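Putative lipoprotein (Bacteroides ovatus, PDB 3OQQ) is of unknown function but binds calcium ions in the crystal and is probably an extracellular, lipid-attached protein rich in antiparallel beta strands. Local coordinates at residues I188-L200 against L326-N340. Residues are numbered along the deposited sequence; the frame is centred on the assembly and turned at random. Where two conformers were deposited one is given.
Sequences IYPTVLGVVLDGL and LILDTNRQNFFIKVN
Phe336 lays its ring flat over Gly194, whose CA sits 4.1 Å from the ring centroid, 13° off the normal, in a CH-pi contact. With CG between the backbone N and the carbonyl carbon (chi1 64°), the ring swings across the neighbouring strand; glycine suits this place because, having no side chain, it lets the ring lie directly on the backbone. Val196 CG2 comes 3.8 Å from Phe336 CE1, while His346 stacks on the same phenylalanine. On the opposite face of the sheet from Phe336, Val195 and Phe335 lie side by side, and Val195 CG2 rides over one face of the ring, 3.9 Å from its centroid. Leu193 packs on Leu180 and Val182 and Val195 on Leu178 of strand 173-184, apolar branched side chains suited to a buried face. Past the C-terminal end of strand 190-198, Leu326, in the last turn of helix 314-328, sets CD1 between Leu197 CB and Leu200 CB and lays CD2 against Leu197 and the carbonyl oxygen of Asp198.

The backbones pair as antiparallel inner strands of a six-stranded sheet, 190-198 between 266-272 and 333-339, with 343-346 on the outer side of 333-339. Paired amides and carbonyls of Gly194 with Phe336 and of Val196 with Asn334 carry the regular ladder. A classic beta bulge interrupts it where Thr191 and Val192 both face Lys338: their N atoms reach Lys338 O from the same face of its plane, at 2.9 and 3.1 Å respectively, both hydrogen bonds nearly straight at the hydrogen.

Charged and polar groups gather where the strand gives way to a type II turn. Asp198 OD1 and Arg332 NH1 form a salt bridge of 3.1 Å, its hydrogen bond weak and the carboxylate and guanidinium planes 64° apart. The other carboxylate oxygen, OD2, accepts from two waters, one also bound to Asn331 O and one to Asn334 ND2. Buried Asn334 suits its place through its two-sided amide: OD1 is hydrogen-bonded to His346 ND1, and ND2 to Ala351 O as well as the water.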
loop_
_atom_site.group_PDB
_atom_site.type_symbol
_atom_site.label_atom_id
_atom_site.label_comp_id
_atom_site.label_asym_id
_atom_site.label_seq_id
_atom_site.Cartn_x
_atom_site.Cartn_y
_atom_site.Cartn_z
ATOM N N ILE A 188 -13.584 4.190 -17.795
ATOM C CA ILE A 188 -14.128 5.480 -18.223
ATOM C C ILE A 188 -14.627 6.267 -17.013
ATOM O O ILE A 188 -14.443 7.489 -16.961
ATOM C CB ILE A 188 -15.270 5.238 -19.273
ATOM C CG1 ILE A 188 -14.696 4.684 -20.590
ATOM C CG2 ILE A 188 -16.104 6.488 -19.548
ATOM C CD1 ILE A 188 -15.601 3.654 -21.278
ATOM N N TYR A 189 -15.270 5.579 -16.063
ATOM C CA TYR A 189 -15.896 6.192 -14.907
ATOM C C TYR A 189 -15.100 6.269 -13.584
ATOM O O TYR A 189 -15.593 6.999 -12.732
ATOM C CB TYR A 189 -17.242 5.484 -14.670
ATOM C CG TYR A 189 -18.127 5.578 -15.891
ATOM C CD1 TYR A 189 -18.689 6.793 -16.273
ATOM C CD2 TYR A 189 -18.289 4.486 -16.748
ATOM C CE1 TYR A 189 -19.447 6.907 -17.435
ATOM C CE2 TYR A 189 -19.051 4.588 -17.917
ATOM C CZ TYR A 189 -19.665 5.794 -18.229
ATOM O OH TYR A 189 -20.453 5.924 -19.348
ATOM N N PRO A 190 -13.928 5.617 -13.331
ATOM C CA PRO A 190 -13.244 5.830 -12.028
ATOM C C PRO A 190 -12.846 7.298 -11.833
ATOM O O PRO A 190 -12.420 7.950 -12.772
ATOM C CB PRO A 190 -12.005 4.932 -12.114
ATOM C CG PRO A 190 -12.329 3.919 -13.165
ATOM C CD PRO A 190 -13.184 4.654 -14.168
ATOM N N THR A 191 -13.026 7.825 -10.623
ATOM C CA THR A 191 -12.739 9.226 -10.341
ATOM C C THR A 191 -11.788 9.390 -9.160
ATOM O O THR A 191 -11.064 10.375 -9.107
ATOM C CB THR A 191 -14.052 9.981 -10.057
ATOM O OG1 THR A 191 -14.760 9.293 -9.028
ATOM C CG2 THR A 191 -14.952 10.113 -11.300
ATOM N N VAL A 192 -11.862 8.479 -8.175
ATOM C CA VAL A 192 -11.092 8.583 -6.932
ATOM C C VAL A 192 -10.466 7.244 -6.559
ATOM O O VAL A 192 -11.026 6.195 -6.862
ATOM C CB VAL A 192 -11.998 9.084 -5.742
ATOM C CG1 VAL A 192 -11.184 9.294 -4.457
ATOM C CG2 VAL A 192 -12.778 10.359 -6.085
ATOM N N LEU A 193 -9.295 7.298 -5.895
ATOM C CA LEU A 193 -8.637 6.189 -5.217
ATOM C C LEU A 193 -8.389 6.667 -3.793
ATOM O O LEU A 193 -8.307 7.871 -3.548
ATOM C CB LEU A 193 -7.373 5.660 -5.892
ATOM C CG LEU A 193 -6.119 6.528 -5.974
ATOM C CD1 LEU A 193 -5.257 6.377 -4.750
ATOM C CD2 LEU A 193 -5.293 6.110 -7.155
ATOM N N GLY A 194 -8.310 5.753 -2.857
ATOM C CA GLY A 194 -8.071 6.156 -1.478
ATOM C C GLY A 194 -7.765 5.006 -0.552
ATOM O O GLY A 194 -7.691 3.843 -0.969
ATOM N N VAL A 195 -7.628 5.333 0.728
ATOM C CA VAL A 195 -7.339 4.332 1.741
ATOM C C VAL A 195 -7.883 4.832 3.059
ATOM O O VAL A 195 -7.894 6.023 3.328
ATOM C CB VAL A 195 -5.798 3.974 1.834
ATOM C CG1 VAL A 195 -4.941 5.168 2.269
ATOM C CG2 VAL A 195 -5.542 2.761 2.743
ATOM N N VAL A 196 -8.367 3.910 3.846
ATOM C CA VAL A 196 -8.731 4.133 5.224
ATOM C C VAL A 196 -7.592 3.510 6.023
ATOM O O VAL A 196 -7.308 2.323 5.838
ATOM C CB VAL A 196 -10.095 3.518 5.633
ATOM C CG1 VAL A 196 -10.317 3.694 7.129
ATOM C CG2 VAL A 196 -11.259 4.088 4.820
ATOM N N LEU A 197 -6.933 4.298 6.881
ATOM C CA LEU A 197 -5.912 3.793 7.789
ATOM C C LEU A 197 -6.673 3.423 9.036
ATOM O O LEU A 197 -6.859 4.241 9.946
ATOM C CB LEU A 197 -4.816 4.830 8.052
ATOM C CG LEU A 197 -4.070 5.357 6.834
ATOM C CD1 LEU A 197 -3.183 6.477 7.232
ATOM C CD2 LEU A 197 -3.312 4.246 6.099
ATOM N N ASP A 198 -7.233 2.209 9.004
ATOM C CA ASP A 198 -8.124 1.659 10.008
ATOM C C ASP A 198 -7.496 1.678 11.409
ATOM O O ASP A 198 -6.373 1.194 11.604
ATOM C CB ASP A 198 -8.511 0.233 9.597
ATOM C CG ASP A 198 -9.847 -0.202 10.130
ATOM O OD1 ASP A 198 -10.008 -0.228 11.359
ATOM O OD2 ASP A 198 -10.744 -0.488 9.312
ATOM N N GLY A 199 -8.217 2.283 12.354
ATOM C CA GLY A 199 -7.751 2.400 13.732
ATOM C C GLY A 199 -6.813 3.567 13.983
ATOM O O GLY A 199 -6.509 3.850 15.142
ATOM N N LEU A 200 -6.336 4.266 12.917
ATOM C CA LEU A 200 -5.475 5.419 13.150
ATOM C C LEU A 200 -6.353 6.639 13.468
ATOM O O LEU A 200 -6.636 7.450 12.595
ATOM C CB LEU A 200 -4.494 5.699 12.011
ATOM C CG LEU A 200 -3.347 6.638 12.445
ATOM C CD1 LEU A 200 -2.325 5.923 13.367
ATOM C CD2 LEU A 200 -2.699 7.253 11.276
ATOM N N LEU A 326 -0.919 -0.804 11.239
ATOM C CA LEU A 326 -1.186 -0.423 9.842
ATOM C C LEU A 326 -0.233 -1.159 8.893
ATOM O O LEU A 326 -0.594 -1.419 7.742
ATOM C CB LEU A 326 -1.102 1.106 9.609
ATOM C CG LEU A 326 -2.164 1.918 10.338
ATOM C CD1 LEU A 326 -1.847 3.382 10.284
ATOM C CD2 LEU A 326 -3.547 1.650 9.768
ATOM N N ILE A 327 0.986 -1.489 9.358
ATOM C CA ILE A 327 1.941 -2.243 8.536
ATOM C C ILE A 327 1.763 -3.741 8.788
ATOM O O ILE A 327 1.774 -4.533 7.833
ATOM C CB ILE A 327 3.408 -1.808 8.793
ATOM C CG1 ILE A 327 3.658 -0.352 8.336
ATOM C CG2 ILE A 327 4.441 -2.833 8.191
ATOM C CD1 ILE A 327 4.502 -0.182 7.138
ATOM N N LEU A 328 1.675 -4.132 10.079
ATOM C CA LEU A 328 1.598 -5.533 10.462
ATOM C C LEU A 328 0.304 -6.183 9.987
ATOM O O LEU A 328 0.371 -7.205 9.294
ATOM C CB LEU A 328 1.796 -5.725 11.984
ATOM C CG LEU A 328 3.201 -5.355 12.547
ATOM C CD1 LEU A 328 3.331 -5.743 14.008
ATOM C CD2 LEU A 328 4.340 -5.981 11.729
ATOM N N ASP A 329 -0.857 -5.597 10.312
ATOM C CA ASP A 329 -2.140 -6.169 9.899
ATOM C C ASP A 329 -2.584 -5.645 8.505
ATOM O O ASP A 329 -3.021 -4.493 8.361
ATOM C CB ASP A 329 -3.210 -5.896 10.962
ATOM C CG ASP A 329 -4.529 -6.619 10.762
ATOM O OD1 ASP A 329 -4.695 -7.286 9.711
ATOM O OD2 ASP A 329 -5.424 -6.454 11.613
ATOM N N THR A 330 -2.530 -6.531 7.495
ATOM C CA THR A 330 -2.928 -6.204 6.120
ATOM C C THR A 330 -4.383 -5.691 6.065
ATOM O O THR A 330 -4.683 -4.849 5.226
ATOM C CB THR A 330 -2.715 -7.413 5.173
ATOM O OG1 THR A 330 -2.923 -6.981 3.836
ATOM C CG2 THR A 330 -3.608 -8.617 5.488
ATOM N N ASN A 331 -5.260 -6.178 6.987
ATOM C CA ASN A 331 -6.681 -5.825 7.052
ATOM C C ASN A 331 -6.930 -4.395 7.522
ATOM O O ASN A 331 -8.056 -3.933 7.386
ATOM C CB ASN A 331 -7.449 -6.797 7.932
ATOM C CG ASN A 331 -7.331 -8.234 7.476
ATOM O OD1 ASN A 331 -6.789 -9.077 8.184
ATOM N ND2 ASN A 331 -7.795 -8.532 6.272
ATOM N N ARG A 332 -5.905 -3.687 8.022
ATOM C CA ARG A 332 -6.029 -2.286 8.458
ATOM C C ARG A 332 -5.809 -1.300 7.268
ATOM O O ARG A 332 -6.129 -0.113 7.374
ATOM C CB ARG A 332 -5.059 -1.984 9.621
ATOM C CG ARG A 332 -5.348 -2.773 10.899
ATOM C CD ARG A 332 -6.447 -2.176 11.721
ATOM N NE ARG A 332 -6.639 -2.894 12.982
ATOM C CZ ARG A 332 -7.621 -2.652 13.847
ATOM N NH1 ARG A 332 -8.511 -1.694 13.604
ATOM N NH2 ARG A 332 -7.728 -3.369 14.957
ATOM N N GLN A 333 -5.278 -1.806 6.140
ATOM C CA GLN A 333 -5.055 -0.990 4.960
ATOM C C GLN A 333 -6.271 -1.141 4.077
ATOM O O GLN A 333 -6.306 -1.995 3.202
ATOM C CB GLN A 333 -3.757 -1.385 4.249
ATOM C CG GLN A 333 -2.558 -1.561 5.182
ATOM C CD GLN A 333 -1.372 -2.127 4.449
ATOM O OE1 GLN A 333 -1.480 -2.622 3.321
ATOM N NE2 GLN A 333 -0.210 -2.068 5.073
ATOM N N ASN A 334 -7.310 -0.375 4.386
ATOM C CA ASN A 334 -8.570 -0.503 3.686
ATOM C C ASN A 334 -8.591 0.397 2.437
ATOM O O ASN A 334 -9.152 1.488 2.447
ATOM C CB ASN A 334 -9.757 -0.225 4.635
ATOM C CG ASN A 334 -11.095 -0.450 3.980
ATOM O OD1 ASN A 334 -11.175 -0.886 2.842
ATOM N ND2 ASN A 334 -12.167 -0.160 4.666
ATOM N N PHE A 335 -7.993 -0.111 1.357
ATOM C CA PHE A 335 -7.933 0.553 0.062
ATOM C C PHE A 335 -9.302 0.562 -0.626
ATOM O O PHE A 335 -10.108 -0.349 -0.433
ATOM C CB PHE A 335 -6.900 -0.146 -0.850
ATOM C CG PHE A 335 -5.495 0.024 -0.340
ATOM C CD1 PHE A 335 -4.860 1.256 -0.403
ATOM C CD2 PHE A 335 -4.806 -1.047 0.209
ATOM C CE1 PHE A 335 -3.563 1.419 0.097
ATOM C CE2 PHE A 335 -3.486 -0.892 0.660
ATOM C CZ PHE A 335 -2.886 0.341 0.624
ATOM N N PHE A 336 -9.552 1.593 -1.435
ATOM C CA PHE A 336 -10.826 1.720 -2.145
ATOM C C PHE A 336 -10.691 2.647 -3.331
ATOM O O PHE A 336 -9.722 3.408 -3.433
ATOM C CB PHE A 336 -11.968 2.246 -1.205
ATOM C CG PHE A 336 -11.818 3.646 -0.631
ATOM C CD1 PHE A 336 -11.166 3.853 0.581
ATOM C CD2 PHE A 336 -12.363 4.747 -1.284
ATOM C CE1 PHE A 336 -11.047 5.134 1.122
ATOM C CE2 PHE A 336 -12.250 6.030 -0.740
ATOM C CZ PHE A 336 -11.575 6.220 0.449
ATOM N N ILE A 337 -11.713 2.607 -4.196
ATOM C CA ILE A 337 -11.875 3.511 -5.308
ATOM C C ILE A 337 -13.310 4.064 -5.310
ATOM O O ILE A 337 -14.220 3.472 -4.708
ATOM C CB ILE A 337 -11.502 2.912 -6.685
ATOM C CG1 ILE A 337 -12.408 1.683 -7.075
ATOM C CG2 ILE A 337 -9.990 2.620 -6.747
ATOM C CD1 ILE A 337 -12.592 1.484 -8.482
ATOM N N LYS A 338 -13.487 5.219 -5.972
ATOM C CA LYS A 338 -14.800 5.782 -6.250
ATOM C C LYS A 338 -14.955 5.951 -7.746
ATOM O O LYS A 338 -13.979 6.180 -8.474
ATOM C CB LYS A 338 -15.078 7.110 -5.542
ATOM C CG LYS A 338 -15.192 7.029 -4.045
ATOM C CD LYS A 338 -16.092 8.162 -3.571
ATOM C CE LYS A 338 -15.437 8.996 -2.532
ATOM N NZ LYS A 338 -16.377 10.031 -2.020
ATOM N N VAL A 339 -16.184 5.769 -8.206
ATOM C CA VAL A 339 -16.531 5.933 -9.611
ATOM C C VAL A 339 -17.534 7.065 -9.696
ATOM O O VAL A 339 -18.177 7.397 -8.683
ATOM C CB VAL A 339 -17.038 4.617 -10.263
ATOM C CG1 VAL A 339 -16.006 3.492 -10.101
ATOM C CG2 VAL A 339 -18.392 4.201 -9.706
ATOM N N ASN A 340 -17.628 7.696 -10.876
ATOM C CA ASN A 340 -18.533 8.812 -11.157
ATOM C C ASN A 340 -19.904 8.577 -10.520
ATOM O O ASN A 340 -20.513 7.538 -10.741
ATOM C CB ASN A 340 -18.671 8.977 -12.669
ATOM C CG ASN A 340 -19.416 10.211 -13.066
ATOM O OD1 ASN A 340 -19.031 11.336 -12.717
ATOM N ND2 ASN A 340 -20.529 10.012 -13.746
HETATM O O HOH W 1 -10.205 -2.237 7.293
HETATM O O HOH W 2 -12.152 0.845 7.235
#